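Local coordinates for uric acid degradation bifunctional protein PucL (Bacillus subtilis, PDB 6A4M) that catalyses the oxidation of urate as a urate oxidase, within a polypeptide that probably also carries a decarboxylase activity of the same degradation pathway, at residues 36-40 against 109-114; 83-89 against 209-213; 102-108 against 142-148; 252-258 against 298-302. All coordinates share one frame; numbering follows the deposited sequence.

From the N terminus, contact 1 opens at 36-40, contact 2 at 83-89 and contact 3 at 102-108 before any closes. Residues 109-114 then close contact 1, which therefore crosses contacts 2 and 3. Contact 3 closes at 142-148, wholly within the long span that contact 2 completes at 209-213. Contact 4 follows in series, from 252-258 to 298-302. Contacts 1 and 3 use successive parts of strand 104-121, joining it to strands 36-45 and 139-148; contact 2 links the start of helix 84-98 to the loop after strand 194-204. Contact 4 lies at the far end of the same sheet, its centre about 26 Å from that of contact 1.

Contact 1 of 4, residues 36-40 against 109-114; sequences VVGVD and GEDIPF
The F114 ring takes V36 over one face and presents part of its edge to G38. V36 CG2 stands 4.3 Å from the ring centroid and only 16° off the normal, which identifies a CH-pi contact, and the two side chains cross at about a right angle. G38 N lies near the ring plane, 3.8 Å from F114 CE2. The ring reaches this position because CG is turned away from the carbonyl carbon of F114 (chi1 -71°), swinging it back over strand 36-45. With an alanine at F114, V36 would probably lose the surface it packs on and the edge of the strand beside G38 would be less covered. Further along, the strands pair antiparallel, with I112 N donating to G38 O (2.8 Å) and D40 and E110 exchanging two backbone bonds, E110 N to D40 O being the straighter at 175°. Between the D111 side chain and I112 O sits a water that accepts from G38 N at 2.7 Å. The CB atoms of D40 and E110 meet at 3.9 Å, while their carboxylates stay apart. Strand 3-13 pairs with the other edge of 36-40, through R12 and A10, and strand 139-148 bonds to G109 and D111. F132 and R134 of strand 131-134 touch F114, and T84 of helix 84-98 packs on V39.

Contact 2 of 4, residues 83-89 against 209-213; sequences TTEGFLH and DSYAS
T83 is the N-cap of helix 84-98, and through it and H89 the first turns of that helix meet Y211 in the loop that follows strand 194-204. The T83 hydroxyl does two jobs: OG1 accepts from G86 N at 3.1 Å, the capping bond, and donates to Y211 O at 3.0 Å. The second bond reaches the carbonyl from above its plane, 55° out of it. T83 CG2 rests on A212 CB, 3.5 Å away. Further along the helix, one turn after E85, the H89 and Y211 rings form an offset stack with centroids 4.2 Å apart and planes 20° from parallel. Y211 CE2 lies over the centre of the imidazole. H89 CB also stands over the phenol face, 4.0 Å from its centroid, toward the rim. The imidazole swings out over the phenol because CG is anti to the backbone N of H89 (chi1 179°). Between these two points E85 packs its CB and CG beside S210, while its carboxylate is bonded to S160 and Y218. The contact is thus polar at the helix start and aromatic further along. OG1 gives its proton to Y211 O and takes the G86 N-H, so a single hydroxyl both caps the helix and ties it to the loop.

Contact 3 of 4, residues 102-108 against 142-148; sequences MDTITLT and SVLKAER
Backbone bonds between I105 and A146, and between L107 and L144, carry the antiparallel pairing of these strands, whose axes run at 173°. Each pair exchanges two bonds; L107 N to L144 O measures 2.8 Å. R148 N adds another to D103 O at the end of strand 139-148. In the alternating non-hydrogen-bonded pairs, CA-H groups approach carbonyl oxygens, as K145 CA does I105 O at 3.4 Å. The two strands suit a tunnelling (T-fold) domain of the uricase kind, in which helices pack on one side of an antiparallel sheet: here I105 and L107 face F95 and A92 of helix 84-98. On the opposite face the extended K145 chain runs across T106 and T104, its CE lying 3.6 Å from T104 CG2. Ionic and side-chain polar contacts gather at R148. Its chain bends at chi3 (-60°), bringing NE and NH2 side-on to M102 O, with the carbonyl near the guanidinium plane; the NH2 bond is 2.8 Å. NH2 also bonds L96 O. The salt bridge to D103 is long, NE to OD1 3.9 Å. A leucine in place of R148 would probably strip M102 O of both donors and leave the D103 carboxylate without this cation.

Contact 4 of 4, residues 252-258 against 298-302; sequences LARFPQL and TVTRE
V299 meets L252 first: its CG1 lies 3.8 Å from L252 CD1, an apolar contact between the last turn of helix 240-254 and the end of strand 293-300. The same methyl of L252 passes close to the backbone carbonyls of V299 and T300, so the leucine end lies beside the strand. The CB of T300 points away from the helix, and the residue contributes mainly its carbonyl. R301 then carries the polar part of the contact. Its CG is anti to the backbone N (chi1 -159°), and bends at chi2 and chi3 carry the chain in toward the turn after the helix, where it runs antiparallel alongside the L252 side chain. The contact falls in the second half of a fold consistent with the tandem T-fold of uricases, in which helices pack on an antiparallel sheet: here helix 240-254 passes through a short turn into strand 258-267, which pairs with 293-300 through V261 and V299. At the junction the guanidinium reads out backbone carbonyls. NH2 donates to L252 O at 2.7 Å, from above that carbonyl plane, and NH1 adds a weak bond to the same oxygen at 3.1 Å. NH1 also donates to L258 O at 2.9 Å, with that oxygen 15° out of the guanidinium plane, and reaches F255 O in a weak bond at 3.4 Å. P256 O lies over one face of the guanidinium and L252 CB over the opposite one, so the flat group sits between helix end and turn. The carbonyls of L252, F255 and L258 would probably favour this positive charge.

Contact 1 of 4, residues 36-40 against 109-114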
loop_
_atom_site.group_PDB
_atom_site.type_symbol
_atom_site.label_atom_id
_atom_site.label_comp_id
_atom_site.label_asym_id
_atom_site.label_seq_id
_atom_site.Cartn_x
_atom_site.Cartn_y
_atom_site.Cartn_z
ATOM N N VAL A 36 11.152 -7.881 10.427
ATOM C CA VAL A 36 9.848 -8.184 11.007
ATOM C C VAL A 36 8.756 -7.638 10.081
ATOM O O VAL A 36 8.828 -6.503 9.607
ATOM C CB VAL A 36 9.711 -7.657 12.457
ATOM C CG1 VAL A 36 9.991 -6.162 12.551
ATOM C CG2 VAL A 36 8.342 -7.996 13.034
ATOM N N VAL A 37 7.773 -8.488 9.809
ATOM C CA VAL A 37 6.689 -8.200 8.886
ATOM C C VAL A 37 5.388 -8.589 9.584
ATOM O O VAL A 37 5.310 -9.644 10.217
ATOM C CB VAL A 37 6.859 -8.998 7.573
ATOM C CG1 VAL A 37 5.633 -8.867 6.671
ATOM C CG2 VAL A 37 8.115 -8.536 6.842
ATOM N N GLY A 38 4.384 -7.727 9.475
ATOM C CA GLY A 38 3.063 -7.990 10.022
ATOM C C GLY A 38 2.038 -7.836 8.921
ATOM O O GLY A 38 2.139 -6.921 8.102
ATOM N N VAL A 39 1.056 -8.733 8.901
ATOM C CA VAL A 39 -0.028 -8.669 7.935
ATOM C C VAL A 39 -1.348 -9.072 8.589
ATOM O O VAL A 39 -1.384 -9.909 9.496
ATOM C CB VAL A 39 0.258 -9.534 6.684
ATOM C CG1 VAL A 39 0.237 -11.025 7.012
ATOM C CG2 VAL A 39 -0.727 -9.212 5.564
ATOM N N ASP A 40 -2.425 -8.460 8.107
ATOM C CA ASP A 40 -3.765 -8.701 8.597
ATOM C C ASP A 40 -4.582 -9.297 7.457
ATOM O O ASP A 40 -4.991 -8.583 6.534
ATOM C CB ASP A 40 -4.366 -7.389 9.077
ATOM C CG ASP A 40 -5.454 -7.599 10.067
ATOM O OD1 ASP A 40 -6.526 -8.111 9.686
ATOM O OD2 ASP A 40 -5.222 -7.263 11.240
ATOM N N GLY A 109 -4.848 -8.528 2.210
ATOM C CA GLY A 109 -3.676 -8.487 3.084
ATOM C C GLY A 109 -3.312 -7.061 3.436
ATOM O O GLY A 109 -2.818 -6.329 2.584
ATOM N N GLU A 110 -3.557 -6.676 4.689
ATOM C CA GLU A 110 -3.237 -5.331 5.193
ATOM C C GLU A 110 -1.922 -5.323 5.964
ATOM O O GLU A 110 -1.814 -5.957 7.010
ATOM C CB GLU A 110 -4.345 -4.805 6.117
ATOM C CG GLU A 110 -5.294 -3.806 5.479
ATOM C CD GLU A 110 -5.987 -2.941 6.516
ATOM O OE1 GLU A 110 -5.303 -2.087 7.127
ATOM O OE2 GLU A 110 -7.210 -3.113 6.709
ATOM N N ASP A 111 -0.947 -4.571 5.459
ATOM C CA ASP A 111 0.371 -4.466 6.081
ATOM C C ASP A 111 0.281 -3.783 7.436
ATOM O O ASP A 111 -0.443 -2.806 7.600
ATOM C CB ASP A 111 1.327 -3.688 5.165
ATOM C CG ASP A 111 2.737 -3.561 5.737
ATOM O OD1 ASP A 111 3.244 -4.540 6.320
ATOM O OD2 ASP A 111 3.347 -2.479 5.593
ATOM N N ILE A 112 0.998 -4.334 8.408
ATOM C CA ILE A 112 1.238 -3.675 9.684
ATOM C C ILE A 112 2.674 -3.152 9.576
ATOM O O ILE A 112 3.618 -3.918 9.777
ATOM C CB ILE A 112 1.065 -4.642 10.876
ATOM C CG1 ILE A 112 -0.396 -5.100 10.968
ATOM C CG2 ILE A 112 1.487 -3.968 12.178
ATOM C CD1 ILE A 112 -0.616 -6.311 11.847
ATOM N N PRO A 113 2.845 -1.856 9.228
ATOM C CA PRO A 113 4.190 -1.374 8.910
ATOM C C PRO A 113 5.088 -1.262 10.138
ATOM O O PRO A 113 4.646 -0.776 11.181
ATOM C CB PRO A 113 3.950 0.010 8.285
ATOM C CG PRO A 113 2.521 0.350 8.527
ATOM C CD PRO A 113 1.876 -0.750 9.313
ATOM N N PHE A 114 6.325 -1.733 10.005
ATOM C CA PHE A 114 7.335 -1.604 11.046
ATOM C C PHE A 114 8.473 -0.724 10.544
ATOM O O PHE A 114 8.956 -0.919 9.430
ATOM C CB PHE A 114 7.842 -2.980 11.474
ATOM C CG PHE A 114 6.835 -3.764 12.264
ATOM C CD1 PHE A 114 6.655 -3.518 13.620
ATOM C CD2 PHE A 114 6.051 -4.736 11.652
ATOM C CE1 PHE A 114 5.718 -4.231 14.353
ATOM C CE2 PHE A 114 5.114 -5.453 12.381
ATOM C CZ PHE A 114 4.947 -5.201 13.733
HETATM O O HOH W 1 4.877 -5.460 8.003
#

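Contact 2 of 4, residues 83-89 against 209-213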
loop_
_atom_site.group_PDB
_atom_site.type_symbol
_atom_site.label_atom_id
_atom_site.label_comp_id
_atom_site.label_asym_id
_atom_site.label_seq_id
_atom_site.Cartn_x
_atom_site.Cartn_y
_atom_site.Cartn_z
ATOM N N THR A 83 7.316 -10.557 -0.544
ATOM C CA THR A 83 6.202 -9.603 -0.567
ATOM C C THR A 83 4.878 -10.191 -0.087
ATOM O O THR A 83 4.619 -11.388 -0.236
ATOM C CB THR A 83 5.952 -9.094 -1.997
ATOM O OG1 THR A 83 5.627 -10.202 -2.848
ATOM C CG2 THR A 83 7.173 -8.362 -2.536
ATOM N N THR A 84 4.034 -9.315 0.455
ATOM C CA THR A 84 2.647 -9.641 0.791
ATOM C C THR A 84 1.840 -10.054 -0.448
ATOM O O THR A 84 0.999 -10.946 -0.364
ATOM C CB THR A 84 1.961 -8.446 1.492
ATOM O OG1 THR A 84 2.653 -8.163 2.709
ATOM C CG2 THR A 84 0.495 -8.738 1.813
ATOM N N GLU A 85 2.103 -9.411 -1.584
ATOM C CA GLU A 85 1.435 -9.756 -2.851
ATOM C C GLU A 85 1.686 -11.215 -3.248
ATOM O O GLU A 85 0.758 -11.927 -3.646
ATOM C CB GLU A 85 1.892 -8.826 -3.985
ATOM C CG GLU A 85 1.396 -7.384 -3.867
ATOM C CD GLU A 85 2.355 -6.435 -3.152
ATOM O OE1 GLU A 85 3.084 -6.868 -2.231
ATOM O OE2 GLU A 85 2.374 -5.239 -3.510
ATOM N N GLY A 86 2.942 -11.647 -3.129
ATOM C CA GLY A 86 3.331 -13.032 -3.395
ATOM C C GLY A 86 2.801 -14.018 -2.367
ATOM O O GLY A 86 2.428 -15.137 -2.717
ATOM N N PHE A 87 2.773 -13.603 -1.102
ATOM C CA PHE A 87 2.181 -14.411 -0.027
ATOM C C PHE A 87 0.707 -14.733 -0.284
ATOM O O PHE A 87 0.275 -15.864 -0.083
ATOM C CB PHE A 87 2.332 -13.710 1.332
ATOM C CG PHE A 87 1.590 -14.392 2.452
ATOM C CD1 PHE A 87 1.838 -15.728 2.752
ATOM C CD2 PHE A 87 0.637 -13.704 3.202
ATOM C CE1 PHE A 87 1.154 -16.365 3.779
ATOM C CE2 PHE A 87 -0.049 -14.335 4.233
ATOM C CZ PHE A 87 0.211 -15.669 4.522
ATOM N N LEU A 88 -0.057 -13.740 -0.725
ATOM C CA LEU A 88 -1.473 -13.945 -1.047
ATOM C C LEU A 88 -1.642 -14.888 -2.241
ATOM O O LEU A 88 -2.509 -15.757 -2.218
ATOM C CB LEU A 88 -2.177 -12.605 -1.320
ATOM C CG LEU A 88 -2.249 -11.592 -0.169
ATOM C CD1 LEU A 88 -3.054 -10.376 -0.605
ATOM C CD2 LEU A 88 -2.832 -12.196 1.100
ATOM N N HIS A 89 -0.809 -14.706 -3.268
ATOM C CA HIS A 89 -0.769 -15.594 -4.442
ATOM C C HIS A 89 -0.457 -17.044 -4.057
ATOM O O HIS A 89 -1.113 -17.971 -4.536
ATOM C CB HIS A 89 0.255 -15.066 -5.454
ATOM C CG HIS A 89 0.388 -15.902 -6.689
ATOM N ND1 HIS A 89 1.493 -16.686 -6.937
ATOM C CD2 HIS A 89 -0.432 -16.063 -7.752
ATOM C CE1 HIS A 89 1.346 -17.297 -8.099
ATOM N NE2 HIS A 89 0.185 -16.934 -8.615
ATOM N N ASP A 209 4.525 -9.686 -12.047
ATOM C CA ASP A 209 5.379 -8.561 -11.634
ATOM C C ASP A 209 5.063 -8.064 -10.221
ATOM O O ASP A 209 5.907 -7.441 -9.576
ATOM C CB ASP A 209 5.243 -7.382 -12.605
ATOM C CG ASP A 209 5.701 -7.711 -14.017
ATOM O OD1 ASP A 209 6.162 -8.844 -14.273
ATOM O OD2 ASP A 209 5.599 -6.819 -14.883
ATOM N N SER A 210 3.841 -8.331 -9.757
ATOM C CA SER A 210 3.399 -7.976 -8.412
ATOM C C SER A 210 4.115 -8.702 -7.263
ATOM O O SER A 210 4.146 -8.175 -6.152
ATOM C CB SER A 210 1.891 -8.222 -8.291
ATOM O OG SER A 210 1.384 -7.695 -7.086
ATOM N N TYR A 211 4.681 -9.884 -7.514
ATOM C CA TYR A 211 5.238 -10.728 -6.431
ATOM C C TYR A 211 6.732 -10.489 -6.160
ATOM O O TYR A 211 7.280 -11.062 -5.215
ATOM C CB TYR A 211 4.977 -12.226 -6.699
ATOM C CG TYR A 211 3.621 -12.513 -7.317
ATOM C CD1 TYR A 211 2.462 -11.896 -6.830
ATOM C CD2 TYR A 211 3.494 -13.387 -8.399
ATOM C CE1 TYR A 211 1.223 -12.139 -7.406
ATOM C CE2 TYR A 211 2.256 -13.640 -8.975
ATOM C CZ TYR A 211 1.124 -13.010 -8.478
ATOM O OH TYR A 211 -0.110 -13.248 -9.039
ATOM N N ALA A 212 7.376 -9.653 -6.981
ATOM C CA ALA A 212 8.784 -9.261 -6.803
ATOM C C ALA A 212 9.787 -10.422 -6.877
ATOM O O ALA A 212 10.838 -10.379 -6.230
ATOM C CB ALA A 212 8.961 -8.483 -5.500
ATOM N N SER A 213 9.466 -11.448 -7.667
ATOM C CA SER A 213 10.399 -12.550 -7.906
ATOM C C SER A 213 11.531 -12.012 -8.778
ATOM O O SER A 213 12.705 -12.218 -8.470
ATOM C CB SER A 213 9.704 -13.744 -8.566
ATOM O OG SER A 213 10.468 -14.924 -8.388
#

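Contact 3 of 4, residues 102-108 against 142-148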
loop_
_atom_site.group_PDB
_atom_site.type_symbol
_atom_site.label_atom_id
_atom_site.label_comp_id
_atom_site.label_asym_id
_atom_site.label_seq_id
_atom_site.Cartn_x
_atom_site.Cartn_y
_atom_site.Cartn_z
ATOM N N MET A 102 -14.076 -25.787 -3.096
ATOM C CA MET A 102 -13.846 -24.350 -3.232
ATOM C C MET A 102 -13.647 -23.965 -4.699
ATOM O O MET A 102 -12.770 -24.511 -5.370
ATOM C CB MET A 102 -12.605 -23.958 -2.428
ATOM C CG MET A 102 -12.294 -22.472 -2.391
ATOM S SD MET A 102 -10.659 -22.158 -1.708
ATOM C CE MET A 102 -10.813 -22.912 -0.089
ATOM N N ASP A 103 -14.460 -23.022 -5.178
ATOM C CA ASP A 103 -14.376 -22.507 -6.554
ATOM C C ASP A 103 -13.773 -21.096 -6.642
ATOM O O ASP A 103 -13.032 -20.802 -7.581
ATOM C CB ASP A 103 -15.769 -22.512 -7.204
ATOM C CG ASP A 103 -16.387 -23.907 -7.268
ATOM O OD1 ASP A 103 -15.643 -24.899 -7.438
ATOM O OD2 ASP A 103 -17.625 -24.014 -7.148
ATOM N N THR A 104 -14.102 -20.235 -5.679
ATOM C CA THR A 104 -13.632 -18.847 -5.645
ATOM C C THR A 104 -12.918 -18.558 -4.322
ATOM O O THR A 104 -13.244 -19.155 -3.290
ATOM C CB THR A 104 -14.814 -17.865 -5.794
ATOM O OG1 THR A 104 -15.663 -18.292 -6.863
ATOM C CG2 THR A 104 -14.326 -16.448 -6.092
ATOM N N ILE A 105 -11.943 -17.651 -4.366
ATOM C CA ILE A 105 -11.282 -17.150 -3.158
ATOM C C ILE A 105 -10.897 -15.675 -3.324
ATOM O O ILE A 105 -10.337 -15.288 -4.349
ATOM C CB ILE A 105 -10.048 -18.003 -2.759
ATOM C CG1 ILE A 105 -9.460 -17.517 -1.425
ATOM C CG2 ILE A 105 -8.978 -17.996 -3.846
ATOM C CD1 ILE A 105 -8.529 -18.513 -0.764
ATOM N N THR A 106 -11.225 -14.866 -2.318
ATOM C CA THR A 106 -10.803 -13.469 -2.254
ATOM C C THR A 106 -9.943 -13.301 -1.008
ATOM O O THR A 106 -10.408 -13.560 0.104
ATOM C CB THR A 106 -12.005 -12.503 -2.175
ATOM O OG1 THR A 106 -12.964 -12.838 -3.185
ATOM C CG2 THR A 106 -11.557 -11.057 -2.369
ATOM N N LEU A 107 -8.693 -12.886 -1.206
ATOM C CA LEU A 107 -7.765 -12.621 -0.111
ATOM C C LEU A 107 -7.433 -11.136 -0.038
ATOM O O LEU A 107 -7.171 -10.504 -1.059
ATOM C CB LEU A 107 -6.484 -13.427 -0.296
ATOM C CG LEU A 107 -6.611 -14.896 0.105
ATOM C CD1 LEU A 107 -5.591 -15.750 -0.628
ATOM C CD2 LEU A 107 -6.468 -15.067 1.609
ATOM N N THR A 108 -7.449 -10.602 1.181
ATOM C CA THR A 108 -7.056 -9.229 1.466
ATOM C C THR A 108 -5.918 -9.276 2.476
ATOM O O THR A 108 -6.021 -9.981 3.480
ATOM C CB THR A 108 -8.228 -8.443 2.075
ATOM O OG1 THR A 108 -9.355 -8.509 1.192
ATOM C CG2 THR A 108 -7.863 -6.986 2.311
ATOM N N SER A 142 -3.046 -5.203 -0.084
ATOM C CA SER A 142 -3.152 -5.954 -1.336
ATOM C C SER A 142 -4.408 -6.816 -1.335
ATOM O O SER A 142 -4.740 -7.440 -0.326
ATOM C CB SER A 142 -1.915 -6.827 -1.543
ATOM O OG SER A 142 -0.757 -6.025 -1.680
ATOM N N VAL A 143 -5.103 -6.827 -2.470
ATOM C CA VAL A 143 -6.263 -7.681 -2.690
ATOM C C VAL A 143 -5.957 -8.623 -3.853
ATOM O O VAL A 143 -5.352 -8.219 -4.848
ATOM C CB VAL A 143 -7.526 -6.847 -3.005
ATOM C CG1 VAL A 143 -8.746 -7.746 -3.196
ATOM C CG2 VAL A 143 -7.766 -5.832 -1.896
ATOM N N LEU A 144 -6.369 -9.879 -3.713
ATOM C CA LEU A 144 -6.224 -10.870 -4.770
ATOM C C LEU A 144 -7.474 -11.726 -4.832
ATOM O O LEU A 144 -7.893 -12.280 -3.814
ATOM C CB LEU A 144 -5.013 -11.761 -4.501
ATOM C CG LEU A 144 -4.698 -12.841 -5.544
ATOM C CD1 LEU A 144 -4.191 -12.219 -6.834
ATOM C CD2 LEU A 144 -3.676 -13.814 -4.996
ATOM N N LYS A 145 -8.053 -11.835 -6.027
ATOM C CA LYS A 145 -9.207 -12.694 -6.265
ATOM C C LYS A 145 -8.846 -13.724 -7.334
ATOM O O LYS A 145 -8.408 -13.352 -8.426
ATOM C CB LYS A 145 -10.421 -11.863 -6.691
ATOM C CG LYS A 145 -11.732 -12.482 -6.247
ATOM C CD LYS A 145 -12.941 -12.047 -7.060
ATOM C CE LYS A 145 -14.146 -12.925 -6.730
ATOM N NZ LYS A 145 -15.445 -12.269 -7.038
ATOM N N ALA A 146 -9.026 -15.008 -7.015
ATOM C CA ALA A 146 -8.696 -16.111 -7.921
ATOM C C ALA A 146 -9.858 -17.098 -8.043
ATOM O O ALA A 146 -10.550 -17.375 -7.060
ATOM C CB ALA A 146 -7.445 -16.825 -7.441
ATOM N N GLU A 147 -10.052 -17.628 -9.253
ATOM C CA GLU A 147 -11.151 -18.553 -9.563
ATOM C C GLU A 147 -10.646 -19.855 -10.176
ATOM O O GLU A 147 -9.531 -19.921 -10.698
ATOM C CB GLU A 147 -12.148 -17.896 -10.526
ATOM C CG GLU A 147 -13.171 -16.998 -9.846
ATOM C CD GLU A 147 -14.099 -16.290 -10.823
ATOM O OE1 GLU A 147 -14.382 -16.839 -11.913
ATOM O OE2 GLU A 147 -14.557 -15.174 -10.491
ATOM N N ARG A 148 -11.492 -20.881 -10.105
ATOM C CA ARG A 148 -11.255 -22.163 -10.764
ATOM C C ARG A 148 -11.959 -22.158 -12.124
ATOM O O ARG A 148 -13.188 -22.066 -12.182
ATOM C CB ARG A 148 -11.793 -23.303 -9.892
ATOM C CG ARG A 148 -11.411 -24.699 -10.362
ATOM C CD ARG A 148 -12.148 -25.773 -9.575
ATOM N NE ARG A 148 -11.862 -25.729 -8.138
ATOM C CZ ARG A 148 -10.727 -26.131 -7.558
ATOM N NH1 ARG A 148 -9.709 -26.613 -8.274
ATOM N NH2 ARG A 148 -10.602 -26.043 -6.234
#

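Contact 4 of 4, residues 252-258 against 298-302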
loop_
_atom_site.group_PDB
_atom_site.type_symbol
_atom_site.label_atom_id
_atom_site.label_comp_id
_atom_site.label_asym_id
_atom_site.label_seq_id
_atom_site.Cartn_x
_atom_site.Cartn_y
_atom_site.Cartn_z
ATOM N N LEU A 252 2.489 6.218 -13.594
ATOM C CA LEU A 252 2.466 5.464 -14.852
ATOM C C LEU A 252 3.727 5.690 -15.688
ATOM O O LEU A 252 4.245 4.748 -16.288
ATOM C CB LEU A 252 1.227 5.812 -15.680
ATOM C CG LEU A 252 -0.110 5.345 -15.104
ATOM C CD1 LEU A 252 -1.256 5.958 -15.888
ATOM C CD2 LEU A 252 -0.229 3.826 -15.100
ATOM N N ALA A 253 4.208 6.931 -15.722
ATOM C CA ALA A 253 5.457 7.267 -16.414
ATOM C C ALA A 253 6.653 6.538 -15.798
ATOM O O ALA A 253 7.477 5.960 -16.515
ATOM C CB ALA A 253 5.693 8.772 -16.389
ATOM N N ARG A 254 6.724 6.556 -14.470
ATOM C CA ARG A 254 7.835 5.945 -13.738
ATOM C C ARG A 254 7.750 4.409 -13.690
ATOM O O ARG A 254 8.771 3.742 -13.509
ATOM C CB ARG A 254 7.900 6.522 -12.320
ATOM C CG ARG A 254 9.273 6.471 -11.667
ATOM C CD ARG A 254 10.324 7.361 -12.330
ATOM N NE ARG A 254 9.897 8.748 -12.536
ATOM C CZ ARG A 254 10.686 9.724 -12.992
ATOM N NH1 ARG A 254 11.973 9.505 -13.274
ATOM N NH2 ARG A 254 10.185 10.949 -13.152
ATOM N N PHE A 255 6.542 3.858 -13.846
ATOM C CA PHE A 255 6.318 2.409 -13.820
ATOM C C PHE A 255 5.486 1.957 -15.028
ATOM O O PHE A 255 4.260 1.879 -14.935
ATOM C CB PHE A 255 5.627 1.991 -12.513
ATOM C CG PHE A 255 6.441 2.260 -11.281
ATOM C CD1 PHE A 255 7.548 1.473 -10.980
ATOM C CD2 PHE A 255 6.104 3.298 -10.414
ATOM C CE1 PHE A 255 8.308 1.719 -9.843
ATOM C CE2 PHE A 255 6.858 3.548 -9.276
ATOM C CZ PHE A 255 7.963 2.756 -8.989
ATOM N N PRO A 256 6.147 1.665 -16.172
ATOM C CA PRO A 256 5.411 1.186 -17.366
ATOM C C PRO A 256 4.741 -0.202 -17.227
ATOM O O PRO A 256 3.856 -0.529 -18.018
ATOM C CB PRO A 256 6.480 1.189 -18.474
ATOM C CG PRO A 256 7.790 1.205 -17.770
ATOM C CD PRO A 256 7.571 1.917 -16.470
ATOM N N GLN A 257 5.178 -0.994 -16.245
ATOM C CA GLN A 257 4.474 -2.223 -15.800
ATOM C C GLN A 257 2.972 -2.031 -15.539
ATOM O O GLN A 257 2.175 -2.934 -15.807
ATOM C CB GLN A 257 5.062 -2.783 -14.488
ATOM C CG GLN A 257 6.577 -2.923 -14.384
ATOM C CD GLN A 257 7.207 -1.901 -13.447
ATOM O OE1 GLN A 257 7.714 -2.249 -12.380
ATOM N NE2 GLN A 257 7.174 -0.639 -13.838
ATOM N N LEU A 258 2.602 -0.872 -14.989
ATOM C CA LEU A 258 1.233 -0.622 -14.530
ATOM C C LEU A 258 0.291 -0.246 -15.673
ATOM O O LEU A 258 0.675 0.467 -16.600
ATOM C CB LEU A 258 1.219 0.478 -13.460
ATOM C CG LEU A 258 2.119 0.243 -12.239
ATOM C CD1 LEU A 258 2.093 1.448 -11.312
ATOM C CD2 LEU A 258 1.715 -1.023 -11.495
ATOM N N THR A 298 -9.577 7.191 -11.740
ATOM C CA THR A 298 -8.476 6.324 -12.162
ATOM C C THR A 298 -7.821 6.903 -13.416
ATOM O O THR A 298 -8.507 7.214 -14.386
ATOM C CB THR A 298 -8.915 4.853 -12.407
ATOM O OG1 THR A 298 -9.187 4.635 -13.795
ATOM C CG2 THR A 298 -10.148 4.476 -11.570
ATOM N N VAL A 299 -6.497 7.056 -13.368
ATOM C CA VAL A 299 -5.697 7.464 -14.518
ATOM C C VAL A 299 -5.225 6.189 -15.214
ATOM O O VAL A 299 -4.504 5.387 -14.619
ATOM C CB VAL A 299 -4.476 8.313 -14.093
ATOM C CG1 VAL A 299 -3.700 8.802 -15.314
ATOM C CG2 VAL A 299 -4.916 9.494 -13.234
ATOM N N THR A 300 -5.646 6.003 -16.466
ATOM C CA THR A 300 -5.284 4.816 -17.256
ATOM C C THR A 300 -4.045 5.080 -18.125
ATOM O O THR A 300 -3.507 6.191 -18.128
ATOM C CB THR A 300 -6.479 4.323 -18.110
ATOM O OG1 THR A 300 -6.234 2.981 -18.544
ATOM C CG2 THR A 300 -6.726 5.209 -19.332
ATOM N N ARG A 301 -3.602 4.050 -18.849
ATOM C CA ARG A 301 -2.403 4.132 -19.702
ATOM C C ARG A 301 -2.563 5.164 -20.822
ATOM O O ARG A 301 -1.676 5.996 -21.036
ATOM C CB ARG A 301 -2.069 2.762 -20.314
ATOM C CG ARG A 301 -0.620 2.624 -20.763
ATOM C CD ARG A 301 0.310 2.365 -19.583
ATOM N NE ARG A 301 1.532 3.168 -19.646
ATOM C CZ ARG A 301 2.397 3.334 -18.642
ATOM N NH1 ARG A 301 2.213 2.741 -17.459
ATOM N NH2 ARG A 301 3.468 4.102 -18.826
ATOM N N GLU A 302 -3.693 5.093 -21.526
ATOM C CA GLU A 302 -4.040 6.050 -22.589
ATOM C C GLU A 302 -3.987 7.520 -22.148
ATOM O O GLU A 302 -3.568 8.381 -22.926
ATOM C CB GLU A 302 -5.432 5.737 -23.153
#